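Local atomic coordinates of trehalose-6-phosphate phosphatase (Candida albicans, PDB entry 5DXI), a protein that belongs to the HAD superfamily, pairing a magnesium-binding core domain with a smaller cap domain, and here binds beryllium trifluoride and a two-glucose glycan. Residues A88-F93 and E134-A139; M111-K116 and I182-K187; D119-Y124 and L140-R145. One frame throughout, in Å; residues are numbered along the deposited sequence.

Interaction 1. Residues A88-F93 and E134-A139; sequences AEHGCF and ERKKVA. With GLC (alpha-D-glucopyranose), chain C.
The carboxylate of Glu89 is bound by three consecutive backbone N-H groups of Lys137, Val138 and Ala139, joining the core domain of this HAD-family protein to the turn between strands 132-135 and 140-143 of its cap sheet. OE1 takes two of the bonds: Val138 N lies 2.6 Å from Glu89 OE1 on the syn lone pair, while Ala139 N meets the same oxygen nearly along its C-O axis. Glu89 OE2 receives Lys137 N at 2.9 Å, also on the syn side but 20° out of the carboxylate plane. With both oxygens held, the rotation of the buried carboxylate is fixed. CG of Glu89 lies beside its backbone N, and the extended chain (chi2 -161°) carries the carboxylate to the turn, running antiparallel alongside the side chain of Lys136.

Apolar groups flank this polar centre. Cys92 SG lies 3.6 Å from Val138 CG1, and Phe93 CE1 is 3.9 Å from Val138 CG2. A classic beta bulge sets these two residues together against Ala88.

Farther out, the same two segments reach the glycan. His90, whose ND1 bonds Thr236, gives weak bonds from NE2 to O4 of the chain C glucose and to Glu183. Glu134 OE1 accepts from O3 of that sugar at 2.6 Å. Lys136 NZ, which also bonds Gly69 O and pairs with Glu183, donates to two adjacent oxygens: 2.8 Å to glucose O3 and 2.9 Å to glucose O4.

Interaction 2. Residues M111-K116 and I182-K187; sequences MSWQEK and IEVRPK. With GLC (alpha-D-glucopyranose), chain C.
Apolar contacts carry the meeting of Trp113 with Val184 and Pro186. The six-membered half of the indole does the touching. Its CZ3 lies 3.5 Å from Val184 CG1, and on the other side of CH2 the neighbouring CZ2 comes within 3.7 Å of Pro186 CD. Between these two, Trp113 CH2 is 4.0 Å from the backbone carbon Arg185 CA, so the ring follows three successive strand residues. Its side chain crosses that of Pro186 at about a right angle. CG of Trp113 lies between its own backbone N and carbonyl carbon (chi1 54°), which keeps the indole close to the helix start, with Gln114 CG over one ring face toward the rim. Met111 adds a looser touch, its CE 4.3 Å from Pro186 CG.

The contact belongs to the cap, an alpha/beta layer in which the beginning of helix 113-126 packs on the antiparallel sheet at strand 181-186. Tyr171 meets the Trp113 ring edge-to-face, and Leu140 from the adjacent strand also touches it.

Of the polar groups, Arg185 NH1 donates to Pro186 O at 2.9 Å, approaching 38° above the carbonyl plane; CB of Arg185 points away from the helix. Gln114 NE2 bonds Val138 O and Lys137 O. Glu183, next to Val184, is directed to the glycan pocket, where its OE2 is modelled 2.4 Å from O4 of the chain C glucose, too short for the exact length to be trusted. Its OE1 makes a weak bond with Thr141 OG1.

Interaction 3. Residues D119-Y124 and L140-R145; sequences DIFKYY and LTWHYR. With GLC (alpha-D-glucopyranose), chain B; GLC (alpha-D-glucopyranose), chain C.
Trp142 holds CG anti to its backbone N, while Phe121 has CG anti to the carbonyl carbon; the two side chains cross obliquely between helix and strand. It is the methylene of Trp142, more than its indole, that meets the phenyl ring. Trp142 CB sits 3.5 Å from the Phe121 ring centroid, only 8° off the ring normal, a CH-pi contact over the centre of one face. The five-membered ring of Trp142 is slid aside: its centroid is 5.3 Å from that of Phe121, with planes at 24° and barely any overlap. At the rim of the phenyl, Phe121 CE2 lies 4.1 Å from Leu140 CB, and Leu140 O comes to the ring edge.

Farther along the helix, Tyr124 O packs 3.6 Å from Trp142 CZ2, with Tyr124 CB over one indole face toward its rim and Tyr144 CB over the opposite face. Tyr124 OH bonds Glu162 of helix 149-165. Helix 113-126 backs the cap sheet, and here the short axes of 119-124 and 140-143 run nearly parallel, 7° apart and 9.6 Å at closest approach.

Thr141 and His143 face the sugars from the strand's other side. His143 presents its ring edge to the chain C glucose, its NE2 bonded to Glu134. Just past the strand's end, Arg145 NE donates to O3 of the chain B glucose at 2.8 Å, with a second, weak bond from NH2 to the same oxygen, which lies in the guanidinium plane. Chemically the strand is therefore two-sided: apolar and aromatic toward the helix, polar toward the sugars.

All three contacts lie in or beside the four-stranded antiparallel sheet of the cap. Interactions 2 and 3 both use helix 113-126, its start and its middle, against neighbouring strands 181-186 and 140-143; their centres are about 12 Å apart, and interaction 3 is nested along the chain within the loop closed by interaction 2. The centre of interaction 1 is about 10 Å from that of interaction 2 and about 15 Å from that of interaction 3; its segments alternate with theirs, and it joins this sheet to the loop after strand 85-88 of the core. Gln114 links helix to turn. A segment of each contact touches the chain C glucose, so the pocket is assembled from both domains.

Interaction 1. Residues A88-F93 and E134-A139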
loop_
_atom_site.group_PDB
_atom_site.type_symbol
_atom_site.label_atom_id
_atom_site.label_comp_id
_atom_site.label_asym_id
_atom_site.label_seq_id
_atom_site.Cartn_x
_atom_site.Cartn_y
_atom_site.Cartn_z
ATOM N N ALA A 88 -8.664 -2.872 0.158
ATOM C CA ALA A 88 -8.276 -4.269 0.151
ATOM C C ALA A 88 -7.925 -4.748 -1.252
ATOM O O ALA A 88 -8.378 -4.166 -2.244
ATOM C CB ALA A 88 -9.436 -5.151 0.761
ATOM N N GLU A 89 -7.105 -5.794 -1.315
ATOM C CA GLU A 89 -6.722 -6.503 -2.545
ATOM C C GLU A 89 -6.115 -5.596 -3.620
ATOM O O GLU A 89 -6.478 -5.680 -4.797
ATOM C CB GLU A 89 -7.931 -7.270 -3.127
ATOM C CG GLU A 89 -8.599 -8.185 -2.107
ATOM C CD GLU A 89 -9.489 -9.294 -2.689
ATOM O OE1 GLU A 89 -9.361 -9.660 -3.874
ATOM O OE2 GLU A 89 -10.300 -9.832 -1.919
ATOM N N HIS A 90 -5.177 -4.750 -3.198
ATOM C CA HIS A 90 -4.393 -3.911 -4.090
ATOM C C HIS A 90 -5.305 -3.018 -4.932
ATOM O O HIS A 90 -5.112 -2.919 -6.129
ATOM C CB HIS A 90 -3.494 -4.753 -5.015
ATOM C CG HIS A 90 -2.604 -5.721 -4.292
ATOM N ND1 HIS A 90 -1.411 -5.348 -3.708
ATOM C CD2 HIS A 90 -2.727 -7.052 -4.078
ATOM C CE1 HIS A 90 -0.840 -6.410 -3.159
ATOM N NE2 HIS A 90 -1.619 -7.456 -3.369
ATOM N N GLY A 91 -6.301 -2.392 -4.306
ATOM C CA GLY A 91 -7.144 -1.428 -5.001
ATOM C C GLY A 91 -8.510 -1.919 -5.472
ATOM O O GLY A 91 -9.250 -1.168 -6.111
ATOM N N CYS A 92 -8.864 -3.163 -5.155
ATOM C CA CYS A 92 -10.151 -3.688 -5.604
ATOM C C CYS A 92 -11.321 -3.207 -4.754
ATOM O O CYS A 92 -12.447 -3.087 -5.255
ATOM C CB CYS A 92 -10.123 -5.217 -5.633
ATOM S SG CYS A 92 -8.975 -5.861 -6.887
ATOM N N PHE A 93 -11.062 -2.905 -3.482
ATOM C CA PHE A 93 -12.140 -2.536 -2.554
ATOM C C PHE A 93 -11.778 -1.313 -1.734
ATOM O O PHE A 93 -10.614 -1.119 -1.419
ATOM C CB PHE A 93 -12.473 -3.691 -1.589
ATOM C CG PHE A 93 -12.924 -4.949 -2.272
ATOM C CD1 PHE A 93 -12.003 -5.885 -2.711
ATOM C CD2 PHE A 93 -14.271 -5.194 -2.477
ATOM C CE1 PHE A 93 -12.424 -7.038 -3.347
ATOM C CE2 PHE A 93 -14.698 -6.346 -3.113
ATOM C CZ PHE A 93 -13.780 -7.272 -3.541
ATOM N N GLU A 134 -3.248 -18.411 -2.105
ATOM C CA GLU A 134 -4.241 -17.643 -1.364
ATOM C C GLU A 134 -5.251 -17.065 -2.354
ATOM O O GLU A 134 -4.905 -16.211 -3.173
ATOM C CB GLU A 134 -3.580 -16.523 -0.557
ATOM C CG GLU A 134 -4.552 -15.698 0.266
ATOM C CD GLU A 134 -3.891 -14.492 0.924
ATOM O OE1 GLU A 134 -2.684 -14.216 0.663
ATOM O OE2 GLU A 134 -4.588 -13.830 1.717
ATOM N N ARG A 135 -6.491 -17.531 -2.267
ATOM C CA ARG A 135 -7.561 -17.052 -3.136
ATOM C C ARG A 135 -8.364 -15.990 -2.415
ATOM O O ARG A 135 -9.126 -16.284 -1.504
ATOM C CB ARG A 135 -8.472 -18.207 -3.563
ATOM C CG ARG A 135 -7.781 -19.220 -4.449
ATOM C CD ARG A 135 -8.553 -20.530 -4.574
ATOM N NE ARG A 135 -7.722 -21.504 -5.276
ATOM C CZ ARG A 135 -6.950 -22.408 -4.677
ATOM N NH1 ARG A 135 -6.935 -22.505 -3.352
ATOM N NH2 ARG A 135 -6.209 -23.231 -5.410
ATOM N N LYS A 136 -8.187 -14.740 -2.807
ATOM C CA LYS A 136 -8.993 -13.696 -2.200
ATOM C C LYS A 136 -10.234 -13.524 -3.075
ATOM O O LYS A 136 -10.478 -14.357 -3.942
ATOM C CB LYS A 136 -8.178 -12.413 -2.060
ATOM C CG LYS A 136 -6.865 -12.616 -1.290
ATOM C CD LYS A 136 -6.005 -11.365 -1.415
ATOM C CE LYS A 136 -4.537 -11.681 -1.317
ATOM N NZ LYS A 136 -3.686 -10.471 -1.456
ATOM N N LYS A 137 -10.999 -12.454 -2.886
ATOM C CA LYS A 137 -12.226 -12.298 -3.662
ATOM C C LYS A 137 -11.907 -11.993 -5.120
ATOM O O LYS A 137 -12.496 -12.579 -6.030
ATOM C CB LYS A 137 -13.117 -11.203 -3.073
ATOM C CG LYS A 137 -13.741 -11.548 -1.722
ATOM C CD LYS A 137 -15.210 -11.149 -1.718
ATOM C CE LYS A 137 -15.690 -10.727 -0.339
ATOM N NZ LYS A 137 -16.463 -9.445 -0.441
ATOM N N VAL A 138 -10.958 -11.092 -5.349
ATOM C CA VAL A 138 -10.564 -10.768 -6.702
ATOM C C VAL A 138 -9.134 -11.247 -6.977
ATOM O O VAL A 138 -8.918 -12.150 -7.787
ATOM C CB VAL A 138 -10.674 -9.248 -6.956
ATOM C CG1 VAL A 138 -10.182 -8.914 -8.354
ATOM C CG2 VAL A 138 -12.117 -8.797 -6.761
ATOM N N ALA A 139 -8.169 -10.666 -6.269
ATOM C CA ALA A 139 -6.766 -11.003 -6.448
ATOM C C ALA A 139 -6.461 -12.444 -6.028
ATOM O O ALA A 139 -7.112 -12.990 -5.147
ATOM C CB ALA A 139 -5.902 -10.039 -5.660
HETATM C C1 GLC C . 0.645 -10.553 2.881
HETATM C C2 GLC C . -0.594 -11.320 2.440
HETATM C C3 GLC C . -0.869 -11.039 0.959
HETATM C C4 GLC C . -1.001 -9.541 0.749
HETATM C C5 GLC C . 0.274 -8.859 1.237
HETATM C C6 GLC C . 0.116 -7.353 1.151
HETATM O O1 GLC C . 1.797 -11.050 2.202
HETATM O O2 GLC C . -0.375 -12.711 2.656
HETATM O O3 GLC C . -2.080 -11.664 0.562
HETATM O O4 GLC C . -1.201 -9.240 -0.648
HETATM O O5 GLC C . 0.514 -9.158 2.603
HETATM O O6 GLC C . -0.892 -6.937 2.080
#

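Interaction 2. Residues M111-K116 and I182-K187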
loop_
_atom_site.group_PDB
_atom_site.type_symbol
_atom_site.label_atom_id
_atom_site.label_comp_id
_atom_site.label_asym_id
_atom_site.label_seq_id
_atom_site.Cartn_x
_atom_site.Cartn_y
_atom_site.Cartn_z
ATOM N N MET A 111 -13.869 -11.650 -14.623
ATOM C CA MET A 111 -13.133 -12.462 -13.658
ATOM C C MET A 111 -12.742 -13.846 -14.180
ATOM O O MET A 111 -12.271 -14.687 -13.416
ATOM C CB MET A 111 -13.964 -12.620 -12.381
ATOM C CG MET A 111 -14.156 -11.324 -11.617
ATOM S SD MET A 111 -12.556 -10.674 -11.100
ATOM C CE MET A 111 -12.883 -8.918 -10.983
ATOM N N SER A 112 -12.898 -14.082 -15.478
ATOM C CA SER A 112 -12.697 -15.431 -16.005
ATOM C C SER A 112 -11.224 -15.833 -16.056
ATOM O O SER A 112 -10.895 -16.996 -16.272
ATOM C CB SER A 112 -13.337 -15.560 -17.391
ATOM O OG SER A 112 -12.705 -14.726 -18.344
ATOM N N TRP A 113 -10.337 -14.868 -15.850
ATOM C CA TRP A 113 -8.913 -15.150 -15.773
ATOM C C TRP A 113 -8.533 -15.932 -14.508
ATOM O O TRP A 113 -7.522 -16.628 -14.497
ATOM C CB TRP A 113 -8.115 -13.843 -15.835
ATOM C CG TRP A 113 -8.544 -12.835 -14.819
ATOM C CD1 TRP A 113 -9.496 -11.869 -14.975
ATOM C CD2 TRP A 113 -8.055 -12.705 -13.479
ATOM N NE1 TRP A 113 -9.623 -11.134 -13.817
ATOM C CE2 TRP A 113 -8.748 -11.630 -12.884
ATOM C CE3 TRP A 113 -7.092 -13.388 -12.726
ATOM C CZ2 TRP A 113 -8.507 -11.222 -11.573
ATOM C CZ3 TRP A 113 -6.852 -12.976 -11.428
ATOM C CH2 TRP A 113 -7.553 -11.902 -10.866
ATOM N N GLN A 114 -9.358 -15.832 -13.468
ATOM C CA GLN A 114 -9.018 -16.366 -12.148
ATOM C C GLN A 114 -8.686 -17.857 -12.176
ATOM O O GLN A 114 -7.679 -18.287 -11.605
ATOM C CB GLN A 114 -10.158 -16.107 -11.148
ATOM C CG GLN A 114 -10.231 -14.665 -10.685
ATOM C CD GLN A 114 -11.345 -14.412 -9.697
ATOM O OE1 GLN A 114 -12.431 -14.977 -9.803
ATOM N NE2 GLN A 114 -11.084 -13.541 -8.723
ATOM N N GLU A 115 -9.522 -18.639 -12.849
ATOM C CA GLU A 115 -9.302 -20.076 -12.886
ATOM C C GLU A 115 -8.069 -20.452 -13.684
ATOM O O GLU A 115 -7.392 -21.420 -13.355
ATOM C CB GLU A 115 -10.527 -20.793 -13.447
ATOM C CG GLU A 115 -11.731 -20.674 -12.538
ATOM C CD GLU A 115 -11.431 -21.140 -11.116
ATOM O OE1 GLU A 115 -10.761 -22.191 -10.944
ATOM O OE2 GLU A 115 -11.841 -20.428 -10.168
ATOM N N LYS A 116 -7.758 -19.673 -14.712
ATOM C CA LYS A 116 -6.559 -19.935 -15.480
ATOM C C LYS A 116 -5.317 -19.644 -14.640
ATOM O O LYS A 116 -4.349 -20.397 -14.681
ATOM C CB LYS A 116 -6.561 -19.133 -16.778
ATOM C CG LYS A 116 -7.635 -19.620 -17.749
ATOM C CD LYS A 116 -7.717 -18.788 -19.018
ATOM C CE LYS A 116 -8.830 -19.317 -19.928
ATOM N NZ LYS A 116 -9.103 -18.386 -21.056
ATOM N N ILE A 182 3.732 -14.236 -5.817
ATOM C CA ILE A 182 3.269 -13.694 -7.075
ATOM C C ILE A 182 1.811 -13.333 -6.846
ATOM O O ILE A 182 1.076 -14.111 -6.244
ATOM C CB ILE A 182 3.408 -14.686 -8.242
ATOM C CG1 ILE A 182 4.880 -14.967 -8.521
ATOM C CG2 ILE A 182 2.782 -14.118 -9.515
ATOM C CD1 ILE A 182 5.093 -16.089 -9.506
ATOM N N GLU A 183 1.374 -12.178 -7.302
ATOM C CA GLU A 183 -0.014 -11.802 -7.155
ATOM C C GLU A 183 -0.544 -11.428 -8.509
ATOM O O GLU A 183 0.164 -10.873 -9.296
ATOM C CB GLU A 183 -0.177 -10.640 -6.164
ATOM C CG GLU A 183 0.299 -10.924 -4.742
ATOM C CD GLU A 183 -0.573 -10.315 -3.667
ATOM O OE1 GLU A 183 -1.761 -10.164 -3.873
ATOM O OE2 GLU A 183 -0.069 -10.004 -2.601
ATOM N N VAL A 184 -1.791 -11.760 -8.772
ATOM C CA VAL A 184 -2.458 -11.392 -10.014
ATOM C C VAL A 184 -3.770 -10.664 -9.734
ATOM O O VAL A 184 -4.586 -11.112 -8.930
ATOM C CB VAL A 184 -2.740 -12.626 -10.892
ATOM C CG1 VAL A 184 -3.466 -12.217 -12.161
ATOM C CG2 VAL A 184 -1.431 -13.343 -11.241
ATOM N N ARG A 185 -3.964 -9.526 -10.384
ATOM C CA ARG A 185 -5.188 -8.778 -10.206
ATOM C C ARG A 185 -5.422 -7.919 -11.450
ATOM O O ARG A 185 -4.492 -7.725 -12.231
ATOM C CB ARG A 185 -5.107 -7.937 -8.932
ATOM C CG ARG A 185 -4.037 -6.910 -8.982
ATOM C CD ARG A 185 -4.551 -5.525 -8.637
ATOM N NE ARG A 185 -3.405 -4.645 -8.447
ATOM C CZ ARG A 185 -2.688 -4.140 -9.440
ATOM N NH1 ARG A 185 -3.027 -4.384 -10.702
ATOM N NH2 ARG A 185 -1.646 -3.370 -9.176
ATOM N N PRO A 186 -6.669 -7.428 -11.643
ATOM C CA PRO A 186 -7.000 -6.601 -12.809
ATOM C C PRO A 186 -6.060 -5.429 -12.897
ATOM O O PRO A 186 -5.671 -4.878 -11.864
ATOM C CB PRO A 186 -8.431 -6.131 -12.527
ATOM C CG PRO A 186 -9.002 -7.184 -11.632
ATOM C CD PRO A 186 -7.842 -7.623 -10.766
ATOM N N LYS A 187 -5.663 -5.086 -14.115
ATOM C CA LYS A 187 -4.658 -4.067 -14.312
ATOM C C LYS A 187 -5.198 -2.680 -13.989
ATOM O O LYS A 187 -4.443 -1.796 -13.580
ATOM C CB LYS A 187 -4.113 -4.123 -15.744
ATOM C CG LYS A 187 -2.867 -3.284 -15.940
ATOM C CD LYS A 187 -2.027 -3.749 -17.132
ATOM C CE LYS A 187 -2.602 -3.276 -18.444
ATOM N NZ LYS A 187 -2.456 -1.800 -18.580
HETATM C C1 GLC C . 0.645 -10.553 2.881
HETATM C C2 GLC C . -0.594 -11.320 2.440
HETATM C C3 GLC C . -0.869 -11.039 0.959
HETATM C C4 GLC C . -1.001 -9.541 0.749
HETATM C C5 GLC C . 0.274 -8.859 1.237
HETATM C C6 GLC C . 0.116 -7.353 1.151
HETATM O O1 GLC C . 1.797 -11.050 2.202
HETATM O O2 GLC C . -0.375 -12.711 2.656
HETATM O O3 GLC C . -2.080 -11.664 0.562
HETATM O O4 GLC C . -1.201 -9.240 -0.648
HETATM O O5 GLC C . 0.514 -9.158 2.603
HETATM O O6 GLC C . -0.892 -6.937 2.080
#

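Interaction 3. Residues D119-Y124 and L140-R145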
loop_
_atom_site.group_PDB
_atom_site.type_symbol
_atom_site.label_atom_id
_atom_site.label_comp_id
_atom_site.label_asym_id
_atom_site.label_seq_id
_atom_site.Cartn_x
_atom_site.Cartn_y
_atom_site.Cartn_z
ATOM N N ASP A 119 -5.127 -22.467 -12.004
ATOM C CA ASP A 119 -4.563 -23.660 -12.632
ATOM C C ASP A 119 -3.049 -23.571 -12.752
ATOM O O ASP A 119 -2.335 -24.537 -12.490
ATOM C CB ASP A 119 -5.180 -23.878 -14.016
ATOM C CG ASP A 119 -6.603 -24.401 -13.940
ATOM O OD1 ASP A 119 -7.056 -24.732 -12.824
ATOM O OD2 ASP A 119 -7.272 -24.466 -14.991
ATOM N N ILE A 120 -2.559 -22.406 -13.144
ATOM C CA ILE A 120 -1.128 -22.233 -13.306
ATOM C C ILE A 120 -0.436 -22.288 -11.933
ATOM O O ILE A 120 0.613 -22.921 -11.788
ATOM C CB ILE A 120 -0.814 -20.915 -14.043
ATOM C CG1 ILE A 120 -1.310 -21.018 -15.488
ATOM C CG2 ILE A 120 0.680 -20.603 -13.997
ATOM C CD1 ILE A 120 -1.282 -19.710 -16.269
ATOM N N PHE A 121 -1.047 -21.655 -10.931
ATOM C CA PHE A 121 -0.521 -21.655 -9.568
ATOM C C PHE A 121 -0.503 -23.071 -8.987
ATOM O O PHE A 121 0.409 -23.432 -8.244
ATOM C CB PHE A 121 -1.334 -20.725 -8.656
ATOM C CG PHE A 121 -0.943 -19.261 -8.757
ATOM C CD1 PHE A 121 0.244 -18.884 -9.366
ATOM C CD2 PHE A 121 -1.774 -18.265 -8.238
ATOM C CE1 PHE A 121 0.603 -17.537 -9.464
ATOM C CE2 PHE A 121 -1.418 -16.914 -8.324
ATOM C CZ PHE A 121 -0.233 -16.553 -8.939
ATOM N N LYS A 122 -1.519 -23.868 -9.307
ATOM C CA LYS A 122 -1.572 -25.241 -8.806
ATOM C C LYS A 122 -0.394 -26.073 -9.322
ATOM O O LYS A 122 0.184 -26.877 -8.585
ATOM C CB LYS A 122 -2.900 -25.902 -9.182
ATOM C CG LYS A 122 -4.056 -25.506 -8.283
ATOM C CD LYS A 122 -5.356 -26.146 -8.737
ATOM C CE LYS A 122 -6.451 -25.959 -7.705
ATOM N NZ LYS A 122 -7.795 -26.265 -8.273
ATOM N N TYR A 123 -0.030 -25.861 -10.583
ATOM C CA TYR A 123 1.126 -26.528 -11.172
ATOM C C TYR A 123 2.429 -26.179 -10.457
ATOM O O TYR A 123 3.233 -27.062 -10.149
ATOM C CB TYR A 123 1.235 -26.180 -12.659
ATOM C CG TYR A 123 2.496 -26.685 -13.336
ATOM C CD1 TYR A 123 2.566 -27.972 -13.859
ATOM C CD2 TYR A 123 3.604 -25.854 -13.489
ATOM C CE1 TYR A 123 3.713 -28.429 -14.488
ATOM C CE2 TYR A 123 4.757 -26.301 -14.116
ATOM C CZ TYR A 123 4.806 -27.589 -14.615
ATOM O OH TYR A 123 5.948 -28.032 -15.242
ATOM N N TYR A 124 2.647 -24.895 -10.197
ATOM C CA TYR A 124 3.895 -24.482 -9.576
ATOM C C TYR A 124 3.889 -24.766 -8.083
ATOM O O TYR A 124 4.946 -24.942 -7.487
ATOM C CB TYR A 124 4.178 -23.004 -9.859
ATOM C CG TYR A 124 4.623 -22.781 -11.282
ATOM C CD1 TYR A 124 5.954 -22.955 -11.646
ATOM C CD2 TYR A 124 3.716 -22.412 -12.266
ATOM C CE1 TYR A 124 6.369 -22.769 -12.946
ATOM C CE2 TYR A 124 4.121 -22.219 -13.569
ATOM C CZ TYR A 124 5.447 -22.400 -13.905
ATOM O OH TYR A 124 5.852 -22.203 -15.206
ATOM N N LEU A 140 -5.468 -13.043 -6.673
ATOM C CA LEU A 140 -4.938 -14.342 -6.254
ATOM C C LEU A 140 -3.466 -14.203 -5.921
ATOM O O LEU A 140 -2.746 -13.442 -6.570
ATOM C CB LEU A 140 -5.121 -15.403 -7.339
ATOM C CG LEU A 140 -6.534 -15.961 -7.508
ATOM C CD1 LEU A 140 -7.319 -15.145 -8.513
ATOM C CD2 LEU A 140 -6.493 -17.434 -7.903
ATOM N N THR A 141 -3.025 -14.931 -4.902
ATOM C CA THR A 141 -1.654 -14.838 -4.429
ATOM C C THR A 141 -1.009 -16.214 -4.354
ATOM O O THR A 141 -1.584 -17.139 -3.790
ATOM C CB THR A 141 -1.596 -14.183 -3.031
ATOM O OG1 THR A 141 -2.235 -12.903 -3.075
ATOM C CG2 THR A 141 -0.166 -14.009 -2.580
ATOM N N TRP A 142 0.176 -16.356 -4.938
ATOM C CA TRP A 142 0.948 -17.571 -4.726
ATOM C C TRP A 142 2.111 -17.262 -3.788
ATOM O O TRP A 142 2.970 -16.432 -4.099
ATOM C CB TRP A 142 1.444 -18.155 -6.048
ATOM C CG TRP A 142 2.210 -19.443 -5.873
ATOM C CD1 TRP A 142 1.743 -20.623 -5.347
ATOM C CD2 TRP A 142 3.578 -19.677 -6.226
ATOM N NE1 TRP A 142 2.742 -21.572 -5.347
ATOM C CE2 TRP A 142 3.875 -21.018 -5.888
ATOM C CE3 TRP A 142 4.579 -18.886 -6.798
ATOM C CZ2 TRP A 142 5.134 -21.578 -6.101
ATOM C CZ3 TRP A 142 5.829 -19.446 -7.015
ATOM C CH2 TRP A 142 6.096 -20.777 -6.664
ATOM N N HIS A 143 2.102 -17.919 -2.631
ATOM C CA HIS A 143 3.124 -17.734 -1.601
ATOM C C HIS A 143 4.222 -18.794 -1.684
ATOM O O HIS A 143 3.917 -19.978 -1.764
ATOM C CB HIS A 143 2.510 -17.807 -0.206
ATOM C CG HIS A 143 1.612 -16.664 0.145
ATOM N ND1 HIS A 143 2.091 -15.450 0.592
ATOM C CD2 HIS A 143 0.262 -16.561 0.153
ATOM C CE1 HIS A 143 1.075 -14.651 0.860
ATOM N NE2 HIS A 143 -0.046 -15.298 0.598
ATOM N N TYR A 144 5.487 -18.384 -1.624
ATOM C CA TYR A 144 6.569 -19.369 -1.557
ATOM C C TYR A 144 7.632 -19.036 -0.506
ATOM O O TYR A 144 8.764 -19.515 -0.590
ATOM C CB TYR A 144 7.233 -19.546 -2.931
ATOM C CG TYR A 144 7.841 -18.309 -3.549
ATOM C CD1 TYR A 144 9.184 -18.005 -3.361
ATOM C CD2 TYR A 144 7.083 -17.455 -4.344
ATOM C CE1 TYR A 144 9.757 -16.877 -3.940
ATOM C CE2 TYR A 144 7.650 -16.318 -4.934
ATOM C CZ TYR A 144 8.987 -16.035 -4.720
ATOM O OH TYR A 144 9.569 -14.919 -5.281
ATOM N N ARG A 145 7.266 -18.228 0.486
ATOM C CA ARG A 145 8.197 -17.866 1.552
ATOM C C ARG A 145 8.679 -19.117 2.311
ATOM O O ARG A 145 9.851 -19.234 2.654
ATOM C CB ARG A 145 7.554 -16.856 2.512
ATOM C CG ARG A 145 8.446 -16.419 3.672
ATOM C CD ARG A 145 7.885 -15.178 4.356
ATOM N NE ARG A 145 7.730 -14.069 3.403
ATOM C CZ ARG A 145 8.726 -13.302 2.965
ATOM N NH1 ARG A 145 9.975 -13.518 3.390
ATOM N NH2 ARG A 145 8.484 -12.318 2.092
HETATM C C1 GLC B . 3.009 -10.499 2.742
HETATM C C2 GLC B . 4.213 -11.200 2.150
HETATM C C3 GLC B . 4.265 -12.647 2.622
HETATM C C4 GLC B . 4.310 -12.697 4.147
HETATM C C5 GLC B . 3.086 -11.966 4.693
HETATM C C6 GLC B . 3.085 -11.873 6.213
HETATM O O2 GLC B . 4.168 -11.182 0.726
HETATM O O3 GLC B . 5.417 -13.273 2.051
HETATM O O4 GLC B . 4.269 -14.052 4.601
HETATM O O5 GLC B . 3.053 -10.625 4.172
HETATM O O6 GLC B . 4.142 -10.983 6.618
HETATM C C1 GLC C . 0.645 -10.553 2.881
HETATM C C2 GLC C . -0.594 -11.320 2.440
HETATM C C3 GLC C . -0.869 -11.039 0.959
HETATM C C4 GLC C . -1.001 -9.541 0.749
HETATM C C5 GLC C . 0.274 -8.859 1.237
HETATM C C6 GLC C . 0.116 -7.353 1.151
HETATM O O1 GLC C . 1.797 -11.050 2.202
HETATM O O2 GLC C . -0.375 -12.711 2.656
HETATM O O3 GLC C . -2.080 -11.664 0.562
HETATM O O4 GLC C . -1.201 -9.240 -0.648
HETATM O O5 GLC C . 0.514 -9.158 2.603
HETATM O O6 GLC C . -0.892 -6.937 2.080
#